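Local atomic coordinates of N-acetylneuraminic acid outer membrane channel protein NanC (Escherichia coli, PDB entry 2WJR), a protein that forms a monomeric, weakly anion-selective beta-barrel channel through which N-acetylneuraminic acid crosses the outer membrane into the bacterium. Residues Trp145-Ser151 against Lys163-Asn168; Ile184-Asp190 against Ser202-Ile208; Gln67-Gly73 against Tyr88-Asp94. The protein carries 1 engineered substitution. One frame throughout, in Å; residues are numbered along the deposited sequence.

In the fold
All three contacts join neighbouring antiparallel strands in the wall of this outer-membrane barrel. They come in series along the chain: interaction 3 first, between strands 68-79 and 82-94, then interaction 1, between 141-152 and 164-174, and finally interaction 2, between 180-188 and 198-212. Interactions 1 and 2, with centres about 13 Å apart, touch directly, because strands 164-174 and 180-188 are themselves paired, Asn168 O and Tyr188 N being probably hydrogen-bonded at 2.9 Å. Interaction 3 lies about 19 Å from interaction 1 and 26 Å from interaction 2, centre to centre. The three thus sample different parts of the channel wall, interactions 1 and 2 toward the extracellular end and interaction 3 toward the periplasm.

Interaction 1 of 3, residues Trp145-Ser151 against Lys163-Asn168; sequences WQTTLYS and KWATEN. With OCT (N-octane), chain E.
The Trp145 indole carries carbon on one face and an amide oxygen at its edge. Over that face, both offset toward the rim, lie the n-octane terminus, with C1 3.7 Å from Trp145 CZ3, and Thr147 CG2. At the edge, Trp145 NE1 donates to Asn168 OD1 over 2.9 Å, with the oxygen close to the ring plane and ring and amide 27° apart. Tyr150 is arranged differently: one face looks onto the carbonyl oxygen of Ala165, while at its edge the phenol OH reaches Glu167 OE2 at 2.6 Å. That carboxylate stands almost perpendicular to the ring, at 87°, and takes the bond on its anti lone pair. Tyr150 CE1 also rests on the Ala165 methyl, 3.8 Å from CB.

These side chains hang on an antiparallel beta hairpin of the KdgM-family barrel, where residues alternate between two faces. Trp145, Thr147, Leu149, Ser151, Trp164, Thr166 and Asn168 share the face that meets the octane; Thr148, Tyr150, Ala165 and Glu167 share the other. Backbone pairs Thr148-Glu167 and Tyr150-Ala165 each exchange two hydrogen bonds.

Asn168 OD1 is gripped twice, since Thr147 OG1 donates to it as well, over 2.8 Å. With OG1 turned anti to the Thr147 backbone N (chi1 -168°), the hydroxyl faces the amide and CG2 is left to meet the alkane. Toward the extracellular end, Leu149 CD1 packs 3.7 Å from Trp164 CE3. On the polar face, Thr148 OG1 bonds to Asp130, and Gln192 gives Tyr150 OH a second partner.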
# COMPACT_ATOMS: atom_id res chain seq x y z
N TRP A 145 -1.72 -1.23 -11.82
CA TRP A 145 -2.94 -0.95 -11.06
C TRP A 145 -2.99 -1.87 -9.84
O TRP A 145 -2.81 -3.08 -9.95
CB TRP A 145 -4.16 -1.12 -11.96
CG TRP A 145 -5.52 -1.11 -11.28
CD1 TRP A 145 -5.92 -0.31 -10.25
CD2 TRP A 145 -6.64 -1.92 -11.62
NE1 TRP A 145 -7.23 -0.58 -9.92
CE2 TRP A 145 -7.70 -1.56 -10.75
CE3 TRP A 145 -6.87 -2.92 -12.57
CZ2 TRP A 145 -8.95 -2.17 -10.80
CZ3 TRP A 145 -8.11 -3.52 -12.62
CH2 TRP A 145 -9.13 -3.15 -11.74
N GLN A 146 -3.25 -1.26 -8.67
CA GLN A 146 -3.46 -1.99 -7.44
C GLN A 146 -4.86 -1.66 -6.94
O GLN A 146 -5.20 -0.50 -6.75
CB GLN A 146 -2.41 -1.56 -6.41
CG GLN A 146 -2.51 -2.34 -5.10
CD GLN A 146 -1.47 -1.93 -4.08
OE1 GLN A 146 -0.47 -1.27 -4.41
NE2 GLN A 146 -1.68 -2.31 -2.84
N THR A 147 -5.66 -2.69 -6.73
CA THR A 147 -7.00 -2.53 -6.18
C THR A 147 -7.05 -3.13 -4.77
O THR A 147 -6.40 -4.13 -4.47
CB THR A 147 -8.09 -3.09 -7.19
OG1 THR A 147 -9.40 -2.66 -6.77
CG2 THR A 147 -8.04 -4.59 -7.31
N THR A 148 -7.79 -2.48 -3.87
CA THR A 148 -7.75 -2.85 -2.48
C THR A 148 -9.16 -2.82 -1.88
O THR A 148 -9.94 -1.93 -2.19
CB THR A 148 -6.89 -1.87 -1.68
OG1 THR A 148 -5.59 -1.76 -2.28
CG2 THR A 148 -6.79 -2.29 -0.21
N LEU A 149 -9.45 -3.82 -1.08
CA LEU A 149 -10.71 -3.90 -0.31
C LEU A 149 -10.32 -4.24 1.13
O LEU A 149 -9.62 -5.24 1.37
CB LEU A 149 -11.63 -4.97 -0.89
CG LEU A 149 -12.88 -5.35 -0.08
CD1 LEU A 149 -13.73 -4.10 0.10
CD2 LEU A 149 -13.68 -6.48 -0.78
N TYR A 150 -10.70 -3.41 2.09
CA TYR A 150 -10.52 -3.81 3.47
C TYR A 150 -11.79 -3.60 4.28
O TYR A 150 -12.58 -2.72 3.98
CB TYR A 150 -9.33 -3.13 4.14
CG TYR A 150 -9.06 -1.71 3.76
CD1 TYR A 150 -9.94 -0.69 4.13
CD2 TYR A 150 -7.91 -1.36 3.10
CE1 TYR A 150 -9.67 0.63 3.83
CE2 TYR A 150 -7.63 -0.04 2.79
CZ TYR A 150 -8.52 0.96 3.16
OH TYR A 150 -8.27 2.29 2.84
N SER A 151 -11.94 -4.44 5.28
CA SER A 151 -13.13 -4.44 6.13
C SER A 151 -12.75 -4.65 7.58
O SER A 151 -11.73 -5.26 7.89
CB SER A 151 -14.09 -5.56 5.70
OG SER A 151 -13.49 -6.81 5.91
N LYS A 163 -18.10 -0.07 7.38
CA LYS A 163 -17.17 -1.04 7.94
C LYS A 163 -16.24 -1.61 6.86
O LYS A 163 -15.58 -2.61 7.09
CB LYS A 163 -17.94 -2.17 8.60
CG LYS A 163 -18.81 -1.70 9.78
CD LYS A 163 -19.27 -2.88 10.63
CE LYS A 163 -18.22 -3.31 11.62
NZ LYS A 163 -18.53 -4.59 12.32
N TRP A 164 -16.24 -1.00 5.70
CA TRP A 164 -15.36 -1.42 4.59
C TRP A 164 -15.09 -0.25 3.71
O TRP A 164 -15.82 0.74 3.73
CB TRP A 164 -15.98 -2.55 3.78
CG TRP A 164 -17.24 -2.18 3.06
CD1 TRP A 164 -18.50 -2.15 3.58
CD2 TRP A 164 -17.38 -1.80 1.68
NE1 TRP A 164 -19.41 -1.77 2.62
CE2 TRP A 164 -18.75 -1.55 1.45
CE3 TRP A 164 -16.47 -1.65 0.62
CZ2 TRP A 164 -19.23 -1.17 0.20
CZ3 TRP A 164 -16.95 -1.25 -0.62
CH2 TRP A 164 -18.32 -1.02 -0.82
N ALA A 165 -14.01 -0.34 2.94
CA ALA A 165 -13.68 0.68 1.98
C ALA A 165 -12.72 0.11 0.97
O ALA A 165 -12.20 -1.01 1.12
CB ALA A 165 -13.06 1.88 2.65
N THR A 166 -12.48 0.91 -0.05
CA THR A 166 -11.65 0.53 -1.19
C THR A 166 -10.55 1.55 -1.44
O THR A 166 -10.59 2.70 -0.95
CB THR A 166 -12.50 0.33 -2.49
OG1 THR A 166 -13.13 1.57 -2.86
CG2 THR A 166 -13.54 -0.73 -2.28
N GLU A 167 -9.50 1.10 -2.13
CA GLU A 167 -8.54 2.01 -2.72
C GLU A 167 -8.24 1.48 -4.12
O GLU A 167 -8.25 0.27 -4.36
CB GLU A 167 -7.25 2.12 -1.91
CG GLU A 167 -7.42 2.48 -0.42
CD GLU A 167 -6.08 2.66 0.30
OE1 GLU A 167 -5.01 2.63 -0.37
OE2 GLU A 167 -6.09 2.84 1.54
N ASN A 168 -7.97 2.40 -5.02
CA ASN A 168 -7.49 2.07 -6.34
C ASN A 168 -6.35 2.99 -6.68
O ASN A 168 -6.50 4.22 -6.68
CB ASN A 168 -8.61 2.16 -7.36
CG ASN A 168 -9.53 0.95 -7.31
OD1 ASN A 168 -9.20 -0.12 -7.83
ND2 ASN A 168 -10.69 1.11 -6.65
C1 OCT E . -6.29 -5.88 -10.38
C2 OCT E . -6.89 -7.24 -10.00
C3 OCT E . -6.04 -8.39 -10.55
C4 OCT E . -6.48 -9.77 -10.01
C5 OCT E . -5.27 -10.66 -9.71
C6 OCT E . -5.50 -12.16 -10.02
C7 OCT E . -4.43 -13.05 -9.35
C8 OCT E . -4.35 -14.49 -9.92

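Interaction 2 of 3, residues Ile184-Asp190 against Ser202-Ile208; sequences IEYDYLD and SENSYRI
Arg207 lies alongside Glu185, and its NH1 donates to Glu185 OE1 over 3.0 Å in a salt bridge. The oxygen is met from above the carboxylate plane, and carboxylate and guanidinium stand 86° apart. Asp187 approaches differently: its OD2 sits over a face of the guanidinium, 3.1 Å from Arg207 NH1, where attraction is by charge alone because no N-H points at it. That same OD2 accepts a hydrogen bond from Ser205 OG at 2.8 Å, on its anti lone pair. The serine hydroxyl swings anti to its own backbone N (chi1 170°), which turns it toward the aspartate.

On the reverse face, Tyr186 OH donates to Asn204 OD1 over 2.8 Å, the acceptor lying in the ring plane. The Tyr186 ring also meets that of Tyr206 obliquely, planes at 55°, with Tyr186 CD1 3.8 Å from Tyr206 CE2. Next along, Ile184 CG2 touches Ile208 CD1 at 3.9 Å on the barrel surface.

Paired backbones set these positions. Glu185-Arg207 and Asp187-Ser205 are hydrogen-bonded pairs of two antiparallel barrel strands, and Leu189 N still bonds to Glu203 O where the strand 180-188 has ended. Beyond, Glu16 forms a salt bridge with Arg207 NH2, while Glu203 forms one with Arg9, at the end of strand 2-9, and a hydrogen bond with Ser12 in the loop that follows.

Glu185 OE1 and Asp187 OD1 are just 2.5 Å apart, so one of these buried acids probably holds a proton; the nearby Arg207 would probably temper the remaining negative charge.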
# COMPACT_ATOMS: atom_id res chain seq x y z
N ILE A 184 4.19 8.82 -12.24
CA ILE A 184 3.04 9.58 -11.75
C ILE A 184 1.97 8.60 -11.34
O ILE A 184 1.94 7.47 -11.83
CB ILE A 184 2.52 10.58 -12.80
CG1 ILE A 184 2.07 9.86 -14.06
CG2 ILE A 184 3.61 11.58 -13.10
CD1 ILE A 184 1.36 10.78 -15.04
N GLU A 185 1.08 9.03 -10.46
CA GLU A 185 0.13 8.13 -9.85
C GLU A 185 -1.14 8.88 -9.50
O GLU A 185 -1.09 10.00 -9.01
CB GLU A 185 0.76 7.49 -8.60
CG GLU A 185 -0.18 6.67 -7.74
CD GLU A 185 0.50 6.03 -6.54
OE1 GLU A 185 -0.20 5.42 -5.69
OE2 GLU A 185 1.74 6.11 -6.46
N TYR A 186 -2.27 8.24 -9.77
CA TYR A 186 -3.55 8.72 -9.28
C TYR A 186 -4.17 7.61 -8.43
O TYR A 186 -4.22 6.45 -8.84
CB TYR A 186 -4.49 9.12 -10.44
CG TYR A 186 -5.92 9.25 -9.95
CD1 TYR A 186 -6.34 10.41 -9.29
CD2 TYR A 186 -6.83 8.21 -10.09
CE1 TYR A 186 -7.63 10.52 -8.79
CE2 TYR A 186 -8.12 8.32 -9.60
CZ TYR A 186 -8.51 9.48 -8.95
OH TYR A 186 -9.79 9.57 -8.46
N ASP A 187 -4.63 7.97 -7.23
CA ASP A 187 -5.38 7.05 -6.40
C ASP A 187 -6.74 7.64 -6.07
O ASP A 187 -6.88 8.86 -5.92
CB ASP A 187 -4.66 6.73 -5.09
CG ASP A 187 -3.18 6.69 -5.25
OD1 ASP A 187 -2.69 5.74 -5.88
OD2 ASP A 187 -2.51 7.62 -4.76
N TYR A 188 -7.73 6.76 -6.00
CA TYR A 188 -9.00 7.10 -5.38
C TYR A 188 -9.13 6.26 -4.11
O TYR A 188 -9.15 5.01 -4.15
CB TYR A 188 -10.16 6.86 -6.33
CG TYR A 188 -11.46 7.27 -5.66
CD1 TYR A 188 -12.44 6.33 -5.37
CD2 TYR A 188 -11.65 8.59 -5.26
CE1 TYR A 188 -13.62 6.70 -4.73
CE2 TYR A 188 -12.82 8.97 -4.61
CZ TYR A 188 -13.79 8.02 -4.34
OH TYR A 188 -14.94 8.40 -3.69
N LEU A 189 -9.17 6.96 -2.97
CA LEU A 189 -9.15 6.28 -1.68
C LEU A 189 -10.53 6.25 -0.99
O LEU A 189 -10.62 6.24 0.24
CB LEU A 189 -8.10 6.95 -0.81
CG LEU A 189 -6.71 7.00 -1.45
CD1 LEU A 189 -5.74 7.69 -0.50
CD2 LEU A 189 -6.19 5.58 -1.82
N ASP A 190 -11.58 6.19 -1.80
CA ASP A 190 -12.96 6.09 -1.32
C ASP A 190 -13.29 7.43 -0.62
O ASP A 190 -12.53 8.39 -0.71
CB ASP A 190 -13.08 4.88 -0.37
CG ASP A 190 -14.48 4.30 -0.29
OD1 ASP A 190 -15.45 5.06 -0.00
OD2 ASP A 190 -14.61 3.06 -0.45
N SER A 202 -14.61 12.81 -0.40
CA SER A 202 -13.97 12.16 -1.54
C SER A 202 -12.44 12.37 -1.46
O SER A 202 -11.97 13.50 -1.33
CB SER A 202 -14.52 12.74 -2.84
OG SER A 202 -14.18 11.93 -3.95
N GLU A 203 -11.68 11.28 -1.55
CA GLU A 203 -10.24 11.36 -1.36
C GLU A 203 -9.52 10.96 -2.63
O GLU A 203 -9.15 9.79 -2.82
CB GLU A 203 -9.82 10.48 -0.17
CG GLU A 203 -8.35 10.62 0.27
CD GLU A 203 -8.11 11.86 1.11
OE1 GLU A 203 -7.36 11.77 2.10
OE2 GLU A 203 -8.67 12.92 0.80
N ASN A 204 -9.38 11.93 -3.53
CA ASN A 204 -8.48 11.80 -4.67
C ASN A 204 -7.05 12.03 -4.18
O ASN A 204 -6.80 12.82 -3.28
CB ASN A 204 -8.82 12.83 -5.75
CG ASN A 204 -10.20 12.67 -6.27
OD1 ASN A 204 -10.57 11.61 -6.77
ND2 ASN A 204 -11.01 13.74 -6.16
N SER A 205 -6.11 11.29 -4.76
CA SER A 205 -4.73 11.34 -4.35
C SER A 205 -3.93 11.45 -5.64
O SER A 205 -4.14 10.68 -6.57
CB SER A 205 -4.35 10.10 -3.53
OG SER A 205 -2.94 10.00 -3.31
N TYR A 206 -3.07 12.45 -5.68
CA TYR A 206 -2.23 12.73 -6.83
C TYR A 206 -0.80 12.67 -6.38
O TYR A 206 -0.39 13.37 -5.47
CB TYR A 206 -2.53 14.12 -7.40
CG TYR A 206 -3.98 14.31 -7.67
CD1 TYR A 206 -4.84 14.78 -6.68
CD2 TYR A 206 -4.52 13.99 -8.91
CE1 TYR A 206 -6.17 14.94 -6.92
CE2 TYR A 206 -5.88 14.15 -9.16
CZ TYR A 206 -6.69 14.62 -8.17
OH TYR A 206 -8.03 14.77 -8.44
N ARG A 207 -0.02 11.84 -7.05
CA ARG A 207 1.31 11.53 -6.59
C ARG A 207 2.32 11.56 -7.71
O ARG A 207 2.02 11.20 -8.84
CB ARG A 207 1.33 10.13 -5.96
CG ARG A 207 0.77 10.08 -4.59
CD ARG A 207 0.42 8.65 -4.19
NE ARG A 207 -0.22 8.60 -2.87
CZ ARG A 207 -0.60 7.47 -2.26
NH1 ARG A 207 -0.43 6.30 -2.85
NH2 ARG A 207 -1.16 7.52 -1.07
N ILE A 208 3.52 11.96 -7.35
CA ILE A 208 4.65 11.91 -8.26
C ILE A 208 5.85 11.38 -7.50
O ILE A 208 6.05 11.69 -6.33
CB ILE A 208 4.96 13.29 -8.87
CG1 ILE A 208 6.07 13.18 -9.92
CG2 ILE A 208 5.34 14.26 -7.76
CD1 ILE A 208 5.85 14.06 -11.17

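Interaction 3 of 3, residues Gln67-Gly73 against Tyr88-Asp94; sequences QWTVRPG and YVKLSWD
Trp93 lies across the face of Trp68 as an offset stack: the six-membered ring of Trp68 and the five-membered ring of Trp93 are nearly parallel, 9° apart, with centroids separated by 4.0 Å. Trp93 CB completes the overlap as a CH-pi contact, 3.5 Å from the centroid of that six-membered ring. Leu91 fills the notch at the edge of Trp68, Leu91 CD1 reaching Trp68 CE3 at 3.7 Å, and the same methyl touches Val70 CG2. Val70 turns its other branch, CG1, onto Val89 CG1, so its two methyls meet different neighbours along this face.

Across the sheet, the bare surface of Gly73 receives the Tyr88 ring, which folds back over it with CG between backbone N and carbonyl carbon (chi1 65°); Gly73 CA sits 3.8 Å from the ring centroid in a CH-pi contact. At the far end, Gln67 NE2 donates to Asp94 O over 3.1 Å.

This is the periplasmic half of a barrel hairpin. Its two flanking edges are backbone-bonded to strand 53-63 through Val70 and Pro72, and to strand 99-110 through Val89, Leu91 and Trp93, while Asn59 of strand 53-63 bonds to both Arg71 and Tyr88.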
# COMPACT_ATOMS: atom_id res chain seq x y z
N GLN A 67 6.98 -19.02 -13.50
CA GLN A 67 5.95 -17.99 -13.60
C GLN A 67 5.23 -17.68 -12.27
O GLN A 67 4.76 -16.56 -12.09
CB GLN A 67 4.89 -18.41 -14.62
CG GLN A 67 5.31 -18.28 -16.09
CD GLN A 67 4.27 -18.87 -17.02
OE1 GLN A 67 4.23 -20.08 -17.22
NE2 GLN A 67 3.44 -18.02 -17.63
N TRP A 68 5.13 -18.67 -11.39
CA TRP A 68 4.33 -18.58 -10.15
C TRP A 68 5.19 -18.48 -8.89
O TRP A 68 6.12 -19.28 -8.70
CB TRP A 68 3.42 -19.80 -10.02
CG TRP A 68 2.30 -19.78 -10.98
CD1 TRP A 68 2.29 -20.32 -12.25
CD2 TRP A 68 1.02 -19.18 -10.78
NE1 TRP A 68 1.07 -20.09 -12.84
CE2 TRP A 68 0.27 -19.40 -11.97
CE3 TRP A 68 0.44 -18.48 -9.72
CZ2 TRP A 68 -1.03 -18.92 -12.12
CZ3 TRP A 68 -0.85 -18.04 -9.86
CH2 TRP A 68 -1.57 -18.25 -11.06
N THR A 69 4.87 -17.50 -8.03
CA THR A 69 5.54 -17.31 -6.75
C THR A 69 4.50 -17.10 -5.63
O THR A 69 3.52 -16.39 -5.83
CB THR A 69 6.47 -16.07 -6.79
OG1 THR A 69 7.41 -16.20 -7.87
CG2 THR A 69 7.29 -15.89 -5.47
N VAL A 70 4.73 -17.72 -4.48
CA VAL A 70 3.91 -17.50 -3.28
C VAL A 70 4.83 -16.83 -2.27
O VAL A 70 5.95 -17.33 -2.00
CB VAL A 70 3.36 -18.84 -2.69
CG1 VAL A 70 2.55 -18.60 -1.38
CG2 VAL A 70 2.48 -19.54 -3.70
N ARG A 71 4.35 -15.71 -1.72
CA ARG A 71 5.11 -14.93 -0.73
C ARG A 71 4.37 -14.80 0.61
O ARG A 71 3.56 -13.88 0.79
CB ARG A 71 5.40 -13.53 -1.26
CG ARG A 71 6.41 -13.47 -2.38
CD ARG A 71 6.47 -12.08 -2.97
NE ARG A 71 7.35 -12.00 -4.14
CZ ARG A 71 8.65 -11.74 -4.12
NH1 ARG A 71 9.31 -11.67 -5.27
NH2 ARG A 71 9.31 -11.52 -2.97
N PRO A 72 4.68 -15.69 1.57
CA PRO A 72 4.30 -15.44 2.95
C PRO A 72 5.10 -14.26 3.45
O PRO A 72 6.27 -14.11 3.10
CB PRO A 72 4.68 -16.73 3.67
CG PRO A 72 5.72 -17.33 2.83
CD PRO A 72 5.37 -16.99 1.43
N GLY A 73 4.45 -13.38 4.20
CA GLY A 73 5.09 -12.15 4.59
C GLY A 73 4.41 -11.50 5.77
O GLY A 73 3.40 -12.01 6.28
N TYR A 88 0.64 -11.85 5.99
CA TYR A 88 -0.04 -11.98 4.72
C TYR A 88 0.46 -13.13 3.87
O TYR A 88 1.52 -13.71 4.16
CB TYR A 88 0.05 -10.68 3.92
CG TYR A 88 1.43 -10.21 3.44
CD1 TYR A 88 2.01 -9.06 3.96
CD2 TYR A 88 2.11 -10.88 2.42
CE1 TYR A 88 3.23 -8.58 3.49
CE2 TYR A 88 3.29 -10.40 1.93
CZ TYR A 88 3.86 -9.28 2.48
OH TYR A 88 5.06 -8.83 1.99
N VAL A 89 -0.31 -13.45 2.83
CA VAL A 89 0.19 -14.28 1.74
C VAL A 89 -0.12 -13.61 0.42
O VAL A 89 -1.27 -13.23 0.15
CB VAL A 89 -0.38 -15.70 1.75
CG1 VAL A 89 0.21 -16.53 0.56
CG2 VAL A 89 -0.07 -16.38 3.08
N LYS A 90 0.91 -13.49 -0.42
CA LYS A 90 0.76 -12.93 -1.75
C LYS A 90 1.02 -14.02 -2.79
O LYS A 90 2.01 -14.75 -2.68
CB LYS A 90 1.70 -11.75 -1.98
CG LYS A 90 1.49 -11.06 -3.34
CD LYS A 90 2.35 -9.83 -3.52
CE LYS A 90 2.13 -9.23 -4.88
NZ LYS A 90 2.84 -7.92 -5.02
N LEU A 91 0.15 -14.12 -3.77
CA LEU A 91 0.35 -15.00 -4.91
C LEU A 91 0.62 -14.15 -6.14
O LEU A 91 -0.13 -13.24 -6.43
CB LEU A 91 -0.89 -15.86 -5.10
CG LEU A 91 -0.91 -16.83 -6.28
CD1 LEU A 91 0.11 -17.96 -6.04
CD2 LEU A 91 -2.35 -17.35 -6.38
N SER A 92 1.68 -14.49 -6.88
CA SER A 92 2.12 -13.73 -8.02
C SER A 92 2.25 -14.63 -9.25
O SER A 92 2.75 -15.75 -9.16
CB SER A 92 3.47 -13.13 -7.67
OG SER A 92 4.00 -12.42 -8.74
N TRP A 93 1.75 -14.15 -10.39
CA TRP A 93 1.85 -14.88 -11.64
C TRP A 93 2.39 -13.99 -12.76
O TRP A 93 1.75 -13.04 -13.16
CB TRP A 93 0.48 -15.41 -12.01
CG TRP A 93 0.42 -16.16 -13.29
CD1 TRP A 93 1.38 -17.01 -13.80
CD2 TRP A 93 -0.67 -16.19 -14.21
NE1 TRP A 93 0.95 -17.54 -14.99
CE2 TRP A 93 -0.30 -17.05 -15.27
CE3 TRP A 93 -1.92 -15.55 -14.25
CZ2 TRP A 93 -1.14 -17.29 -16.36
CZ3 TRP A 93 -2.74 -15.80 -15.33
CH2 TRP A 93 -2.35 -16.67 -16.36
N ASP A 94 3.59 -14.31 -13.27
CA ASP A 94 4.07 -13.67 -14.49
C ASP A 94 3.45 -14.36 -15.69
O ASP A 94 4.03 -15.30 -16.24
CB ASP A 94 5.60 -13.73 -14.60
CG ASP A 94 6.30 -12.88 -13.56
OD1 ASP A 94 5.86 -11.74 -13.29
OD2 ASP A 94 7.30 -13.35 -13.01
O HOH W 1 5.67 -14.78 -10.14
O HOH W 2 6.68 -12.10 -6.96